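Local coordinates for microcompartments protein (Halothece sp. PCC 7418, PDB 5VGU), which probably forms hexameric tiles of the beta-carboxysome shell, as a CcmK4 member of the bacterial microcompartment (BMC) shell protein family, at residues S2-G7 against I45-V51. Sequence-based numbering, arbitrary orientation.
Sequences SLDAVG and IIIRGDV
Strands 5-7 and 45-49 run antiparallel, axes 4.7 Å apart at closest and 156° between directions; before the first strand, Ser2 OG accepts from Asp4 N (3.2 Å, an ST turn). Ile45 packs on helix 14-27. Ile46 CA lies 3.3 Å from Gly7 O, a CA-H...O contact, and Ile46 CG2 3.6 Å from Val6 CG2. Ile47 and Gly7 form a hydrogen-bonded pair with two near-linear bonds, Gly7 N to Ile47 O and Ile47 N to Gly7 O, both 2.9 Å; a CB on Gly7 would come within 3.1 Å of Ile47 CG1. Arg48 faces Val6 in a non-hydrogen-bonded pair (CA-CA 4.7 Å). Its chi1-chi3, all m, carry the guanidinium to the carbonyls at the start of the first segment: NE donates to Ala5 O (3.1 Å), NH2 to Asp4 O (2.8 Å) and Ser2 O (2.9 Å), while NH1 makes a salt bridge with Glu87 and a hydrogen bond to the Ile92 carbonyl. Gly49 pairs with Ala5 through Gly49 N to Ala5 O (3.2 Å) and a weak Ala5 N to Gly49 O bond (2.8 Å). Asp50 occupies the N-cap position of helix 51-65 without a side-chain capping bond; a water donates to Asp50 OD1 (2.6 Å) and Asp4 OD1 (2.8 Å), bridging these like-charged atoms 4.1 Å apart. Asp4 OD2 is hydrogen-bonded to the Tyr94 hydroxyl. Val51 CA lies 3.6 Å from Ala5 CB. Ala5 and Ile47 share the sheet face covered by helix 51-65, whereas Val6 packs on Leu18 of a neighbouring subunit. Strands 42-49 and 5-12 lie between outer strands 30-39 and 72-79 in the antiparallel sheet of the BMC fold.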
loop_
_atom_site.group_PDB
_atom_site.type_symbol
_atom_site.label_atom_id
_atom_site.label_comp_id
_atom_site.label_asym_id
_atom_site.label_seq_id
_atom_site.Cartn_x
_atom_site.Cartn_y
_atom_site.Cartn_z
ATOM N N SER A 2 -17.574 8.413 -23.062
ATOM C CA SER A 2 -18.901 8.972 -22.800
ATOM C C SER A 2 -18.765 10.399 -22.299
ATOM O O SER A 2 -17.855 10.700 -21.523
ATOM C CB SER A 2 -19.654 8.137 -21.752
ATOM O OG SER A 2 -20.922 8.704 -21.444
ATOM N N LEU A 3 -19.678 11.276 -22.701
ATOM C CA LEU A 3 -19.680 12.633 -22.173
ATOM C C LEU A 3 -20.593 12.791 -20.959
ATOM O O LEU A 3 -20.755 13.916 -20.462
ATOM C CB LEU A 3 -20.058 13.641 -23.268
ATOM C CG LEU A 3 -19.024 13.773 -24.406
ATOM C CD1 LEU A 3 -19.514 14.736 -25.493
ATOM C CD2 LEU A 3 -17.622 14.174 -23.924
ATOM N N ASP A 4 -21.176 11.692 -20.464
ATOM C CA ASP A 4 -21.954 11.734 -19.231
ATOM C C ASP A 4 -21.134 12.345 -18.107
ATOM O O ASP A 4 -19.910 12.164 -18.029
ATOM C CB ASP A 4 -22.387 10.321 -18.797
ATOM C CG ASP A 4 -23.529 9.763 -19.621
ATOM O OD1 ASP A 4 -24.022 10.454 -20.533
ATOM O OD2 ASP A 4 -23.927 8.620 -19.352
ATOM N N ALA A 5 -21.828 13.013 -17.190
ATOM C CA ALA A 5 -21.184 13.561 -16.007
ATOM C C ALA A 5 -20.544 12.458 -15.182
ATOM O O ALA A 5 -20.917 11.278 -15.265
ATOM C CB ALA A 5 -22.174 14.310 -15.134
ATOM N N VAL A 6 -19.574 12.857 -14.372
ATOM C CA VAL A 6 -18.941 11.946 -13.429
ATOM C C VAL A 6 -19.089 12.519 -12.022
ATOM O O VAL A 6 -18.940 13.726 -11.797
ATOM C CB VAL A 6 -17.465 11.646 -13.821
ATOM C CG1 VAL A 6 -16.657 12.839 -13.998
ATOM C CG2 VAL A 6 -16.786 10.737 -12.774
ATOM N N GLY A 7 -19.434 11.646 -11.096
ATOM C CA GLY A 7 -19.410 11.966 -9.679
ATOM C C GLY A 7 -18.410 11.070 -8.972
ATOM O O GLY A 7 -18.337 9.869 -9.252
ATOM N N ILE A 45 -15.531 6.023 -4.780
ATOM C CA ILE A 45 -16.461 5.441 -5.739
ATOM C C ILE A 45 -16.724 6.466 -6.837
ATOM O O ILE A 45 -16.629 7.674 -6.615
ATOM C CB ILE A 45 -17.781 4.969 -5.101
ATOM C CG1 ILE A 45 -18.376 6.050 -4.173
ATOM C CG2 ILE A 45 -17.555 3.638 -4.363
ATOM C CD1 ILE A 45 -19.748 5.707 -3.648
ATOM N N ILE A 46 -17.075 5.961 -8.022
ATOM C CA ILE A 46 -17.261 6.769 -9.224
ATOM C C ILE A 46 -18.594 6.384 -9.851
ATOM O O ILE A 46 -18.841 5.207 -10.146
ATOM C CB ILE A 46 -16.120 6.580 -10.241
ATOM C CG1 ILE A 46 -14.765 6.958 -9.611
ATOM C CG2 ILE A 46 -16.366 7.422 -11.475
ATOM C CD1 ILE A 46 -14.053 5.794 -9.017
ATOM N N ILE A 47 -19.428 7.380 -10.112
ATOM C CA ILE A 47 -20.689 7.157 -10.800
ATOM C C ILE A 47 -20.677 7.977 -12.084
ATOM O O ILE A 47 -19.976 8.982 -12.191
ATOM C CB ILE A 47 -21.938 7.516 -9.958
ATOM C CG1 ILE A 47 -21.863 8.964 -9.464
ATOM C CG2 ILE A 47 -22.095 6.570 -8.797
ATOM C CD1 ILE A 47 -23.156 9.479 -8.850
ATOM N N ARG A 48 -21.472 7.529 -13.055
ATOM C CA ARG A 48 -21.691 8.246 -14.303
ATOM C C ARG A 48 -23.180 8.356 -14.575
ATOM O O ARG A 48 -23.965 7.466 -14.223
ATOM C CB ARG A 48 -21.039 7.545 -15.488
ATOM C CG ARG A 48 -19.519 7.338 -15.345
ATOM C CD ARG A 48 -18.728 8.665 -15.342
ATOM N NE ARG A 48 -18.869 9.387 -16.595
ATOM C CZ ARG A 48 -18.158 9.184 -17.697
ATOM N NH1 ARG A 48 -17.204 8.266 -17.749
ATOM N NH2 ARG A 48 -18.425 9.904 -18.780
ATOM N N GLY A 49 -23.538 9.436 -15.251
ATOM C CA GLY A 49 -24.901 9.649 -15.688
ATOM C C GLY A 49 -25.091 11.080 -16.146
ATOM O O GLY A 49 -24.144 11.881 -16.209
ATOM N N ASP A 50 -26.341 11.393 -16.491
ATOM C CA ASP A 50 -26.683 12.780 -16.797
ATOM C C ASP A 50 -26.366 13.675 -15.604
ATOM O O ASP A 50 -26.501 13.268 -14.450
ATOM C CB ASP A 50 -28.163 12.914 -17.181
ATOM C CG ASP A 50 -28.482 12.287 -18.532
ATOM O OD1 ASP A 50 -27.553 12.078 -19.347
ATOM O OD2 ASP A 50 -29.679 12.007 -18.783
ATOM N N VAL A 51 -25.917 14.908 -15.888
ATOM C CA VAL A 51 -25.477 15.803 -14.818
ATOM C C VAL A 51 -26.541 15.988 -13.740
ATOM O O VAL A 51 -26.231 15.961 -12.542
ATOM C CB VAL A 51 -24.993 17.151 -15.398
ATOM C CG1 VAL A 51 -26.111 18.077 -15.744
ATOM C CG2 VAL A 51 -24.171 17.856 -14.342
HETATM O O HOH W 1 -25.345 12.936 -20.314
#